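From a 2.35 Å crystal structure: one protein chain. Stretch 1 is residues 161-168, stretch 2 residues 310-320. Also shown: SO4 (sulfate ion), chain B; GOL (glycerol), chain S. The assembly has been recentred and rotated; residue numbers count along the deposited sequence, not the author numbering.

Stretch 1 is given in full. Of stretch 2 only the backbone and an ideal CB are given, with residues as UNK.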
# COMPACT_ATOMS: atom_id res chain seq x y z
N GLU A 161 1.66 7.99 2.64
CA GLU A 161 2.08 7.78 1.25
C GLU A 161 0.97 7.10 0.46
O GLU A 161 0.21 6.32 1.03
CB GLU A 161 3.33 6.87 1.25
CG GLU A 161 4.12 6.85 -0.04
CD GLU A 161 5.40 6.04 0.02
OE1 GLU A 161 5.53 5.19 0.93
OE2 GLU A 161 6.29 6.26 -0.83
N ASP A 162 0.95 7.32 -0.87
CA ASP A 162 0.03 6.64 -1.78
C ASP A 162 0.84 5.61 -2.61
O ASP A 162 2.01 5.84 -2.88
CB ASP A 162 -0.66 7.67 -2.71
CG ASP A 162 -1.48 8.73 -1.95
OD1 ASP A 162 -2.49 8.36 -1.32
OD2 ASP A 162 -1.11 9.93 -2.03
N ASN A 163 0.23 4.46 -2.95
CA ASN A 163 0.91 3.40 -3.75
C ASN A 163 0.03 3.02 -4.93
O ASN A 163 -0.93 2.27 -4.75
CB ASN A 163 1.22 2.17 -2.89
CG ASN A 163 2.03 2.47 -1.66
OD1 ASN A 163 3.26 2.59 -1.72
ND2 ASN A 163 1.35 2.63 -0.53
N LEU A 164 0.35 3.55 -6.12
CA LEU A 164 -0.50 3.43 -7.30
C LEU A 164 0.17 2.72 -8.49
O LEU A 164 -0.42 2.69 -9.58
CB LEU A 164 -0.97 4.84 -7.76
CG LEU A 164 -1.44 5.83 -6.67
CD1 LEU A 164 -1.57 7.22 -7.24
CD2 LEU A 164 -2.76 5.40 -6.08
N ARG A 165 1.39 2.22 -8.32
CA ARG A 165 2.14 1.60 -9.42
C ARG A 165 1.82 0.09 -9.53
O ARG A 165 1.05 -0.30 -10.42
CB ARG A 165 3.66 1.89 -9.28
CG ARG A 165 3.97 3.38 -9.50
CD ARG A 165 5.32 3.79 -8.98
NE ARG A 165 5.34 5.23 -8.70
CZ ARG A 165 6.44 5.97 -8.72
NH1 ARG A 165 7.61 5.43 -9.02
NH2 ARG A 165 6.37 7.27 -8.46
N THR A 166 2.38 -0.73 -8.62
CA THR A 166 2.06 -2.18 -8.52
C THR A 166 1.88 -2.50 -7.00
O THR A 166 2.72 -3.22 -6.43
CB THR A 166 3.20 -3.05 -9.17
OG1 THR A 166 4.45 -2.75 -8.52
CG2 THR A 166 3.33 -2.85 -10.69
N PRO A 167 0.91 -1.83 -6.29
CA PRO A 167 0.80 -2.03 -4.82
C PRO A 167 0.79 -3.49 -4.39
O PRO A 167 0.19 -4.34 -5.05
CB PRO A 167 -0.51 -1.30 -4.46
CG PRO A 167 -1.21 -1.10 -5.75
CD PRO A 167 -0.15 -0.93 -6.78
N SER A 168 1.50 -3.78 -3.29
CA SER A 168 1.63 -5.15 -2.80
C SER A 168 1.33 -5.27 -1.31
O SER A 168 1.21 -4.25 -0.63
CB SER A 168 3.03 -5.68 -3.10
OG SER A 168 4.01 -4.85 -2.50
N UNK A 310 -3.83 -2.87 -16.15
CA UNK A 310 -4.22 -2.50 -14.80
C UNK A 310 -3.10 -2.86 -13.84
O UNK A 310 -2.72 -4.01 -13.77
CB UNK A 310 -5.53 -3.19 -14.40
N UNK A 311 -2.50 -1.87 -13.14
CA UNK A 311 -2.85 -0.45 -13.24
C UNK A 311 -2.40 0.15 -14.58
O UNK A 311 -1.54 -0.42 -15.26
CB UNK A 311 -2.22 0.33 -12.08
N UNK A 312 -3.05 1.25 -14.98
CA UNK A 312 -2.72 1.95 -16.21
C UNK A 312 -1.26 2.36 -16.24
O UNK A 312 -0.64 2.50 -15.18
CB UNK A 312 -3.61 3.18 -16.38
N UNK A 313 -0.73 2.59 -17.44
CA UNK A 313 0.61 3.13 -17.64
C UNK A 313 0.55 4.64 -17.24
O UNK A 313 -0.44 5.31 -17.53
CB UNK A 313 1.07 2.94 -19.08
N UNK A 314 1.60 5.13 -16.57
CA UNK A 314 1.71 6.54 -16.20
C UNK A 314 1.05 6.97 -14.90
O UNK A 314 0.85 8.17 -14.68
CB UNK A 314 1.12 7.38 -17.33
N UNK A 315 0.74 6.01 -13.99
CA UNK A 315 0.14 6.37 -12.69
C UNK A 315 1.17 6.96 -11.73
O UNK A 315 0.79 7.60 -10.74
CB UNK A 315 -0.51 5.14 -12.05
N UNK A 316 2.46 6.71 -12.00
CA UNK A 316 3.57 7.14 -11.16
C UNK A 316 3.63 8.63 -10.88
O UNK A 316 4.19 9.05 -9.87
CB UNK A 316 4.89 6.71 -11.81
N UNK A 317 3.06 9.45 -11.79
CA UNK A 317 3.04 10.90 -11.62
C UNK A 317 2.16 11.31 -10.41
O UNK A 317 2.41 12.35 -9.81
CB UNK A 317 2.53 11.57 -12.90
N UNK A 318 1.18 10.46 -10.02
CA UNK A 318 0.27 10.77 -8.90
C UNK A 318 0.80 10.34 -7.51
O UNK A 318 0.41 10.94 -6.50
CB UNK A 318 -1.08 10.09 -9.15
N UNK A 319 1.66 9.32 -7.44
CA UNK A 319 2.19 8.90 -6.15
C UNK A 319 3.66 9.25 -5.94
O UNK A 319 4.24 8.88 -4.92
CB UNK A 319 2.01 7.39 -5.99
N UNK A 320 4.25 10.02 -6.88
CA UNK A 320 5.60 10.56 -6.73
C UNK A 320 5.66 11.52 -5.52
O UNK A 320 4.70 12.25 -5.26
CB UNK A 320 6.03 11.28 -8.01
S SO4 B . 3.74 0.69 -5.51
O1 SO4 B . 3.31 0.19 -4.21
O2 SO4 B . 2.74 1.58 -6.05
O3 SO4 B . 5.00 1.38 -5.35
O4 SO4 B . 3.94 -0.42 -6.40
C1 GOL S . 5.71 4.33 -5.19
O1 GOL S . 4.42 3.73 -5.30
C2 GOL S . 5.55 5.70 -4.53
O2 GOL S . 5.03 5.58 -3.18
C3 GOL S . 6.90 6.43 -4.54
O3 GOL S . 6.69 7.74 -3.98

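At position 310 the CA-to-CB bond points away from stretch 1, and nothing of that stretch lies within 5.5 Å of the ideal CB. Stretch 1 therefore sets no preference here; the residue is Ala310.

Position 311 follows a cis peptide bond, and its CB points toward stretch 1, 3.7 Å from Arg165 O and 3.9 Å from Leu164 O. Two carbonyl oxygens this close call for a donor a short way beyond CB, and a short amide or a hydroxyl could supply one. The residue is Asn311. With chi1 in the m well, its ND2 donates to Leu164 O at 2.8 Å, with an angle of 157° at the hydrogen. Its backbone is tied to the same loop by water 3, which accepts from Asn311 N (2.9 Å) and donates to Arg165 O (2.8 Å).

Positions 312 and 313 have no atom of stretch 1 near the ideal CB, so many side chains would be compatible; they are Ala312 and Val313. Position 314 is equally remote, but its phi of 87° by itself favours glycine, and Gly314 is found.

At position 315 the CB again points toward stretch 1, with Leu164 O only 3.5 Å from the ideal atom. A short donor suits so close an acceptor, serine or threonine above all. Thr315, in the p rotamer, donates from OG1 to Leu164 O at 2.8 Å. This carbonyl, just past the strand of stretch 1, thus receives two side-chain hydrogen bonds.

At position 316 the ideal CB would lie 3.5 Å from Arg165 NE, so little room is left beside the arginine and a very small residue fits best. It is Gly316, whose carbonyl oxygen accepts a weak hydrogen bond from Arg165 NH2 (3.1 Å). Position 317 points away and is free of constraint from stretch 1; it is Val317.

Position 318 points sideways, its ideal CB a tight 3.5 Å from Leu164 CD1. A small apolar residue is the natural choice, and Ala318 packs its CB against Leu164 CD1 at 3.5 Å. Water 2 donates to both Ala318 O and Asp162 OD2, each at 2.7 Å.

Position 319 faces stretch 1, its ideal CB 3.5 Å from Asp162 O. Nearby lie the amide of Leu164 and the guanidinium of Arg165, two donors that invite an acidic side chain; an amide could answer the first through its oxygen but would lack the charge. Asp319, in the p rotamer, meets both: OD2 accepts from Leu164 N at 2.8 Å (168°), while OD1 forms a salt bridge with Arg165 NE at 2.8 Å, at the edge of the guanidinium, and also accepts from Arg165 NH2 at 3.2 Å.

Position 320 points away overall, yet its ideal CB is 4.0 Å from Arg165 NH2, so polar or acidic residues would be at ease. Asp320 OD1 lies 4.2 Å from Arg165 NH2, beyond a salt bridge; water 4 spans the gap, accepting from Arg165 NH2 (2.9 Å) and donating to Asp320 OD1 (2.7 Å).

Stretch 2, residues 310-320: ANAVGTGVADD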
# COMPACT_ATOMS: atom_id res chain seq x y z
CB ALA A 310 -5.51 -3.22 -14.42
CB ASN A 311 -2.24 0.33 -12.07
CG ASN A 311 -2.86 0.03 -10.73
OD1 ASN A 311 -3.87 -0.67 -10.61
ND2 ASN A 311 -2.32 0.62 -9.69
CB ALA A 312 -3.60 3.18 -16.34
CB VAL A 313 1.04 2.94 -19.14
CG1 VAL A 313 2.29 3.77 -19.48
CG2 VAL A 313 1.28 1.47 -19.47
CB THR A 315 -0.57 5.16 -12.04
OG1 THR A 315 0.40 4.15 -11.78
CG2 THR A 315 -1.71 4.62 -12.89
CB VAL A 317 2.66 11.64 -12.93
CG1 VAL A 317 1.19 11.45 -13.30
CG2 VAL A 317 3.02 13.12 -12.85
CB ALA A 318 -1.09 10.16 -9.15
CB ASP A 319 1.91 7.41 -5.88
CG ASP A 319 2.65 6.45 -6.78
OD1 ASP A 319 3.29 6.92 -7.74
OD2 ASP A 319 2.57 5.23 -6.54
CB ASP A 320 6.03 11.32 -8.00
CG ASP A 320 7.47 11.80 -7.94
OD1 ASP A 320 8.38 10.98 -8.20
OD2 ASP A 320 7.68 12.97 -7.54
O HOH W 1 2.52 9.41 -2.44
O HOH W 2 0.65 10.91 -3.77
O HOH W 3 -0.22 -2.62 -11.47
O HOH W 4 9.08 8.33 -8.00
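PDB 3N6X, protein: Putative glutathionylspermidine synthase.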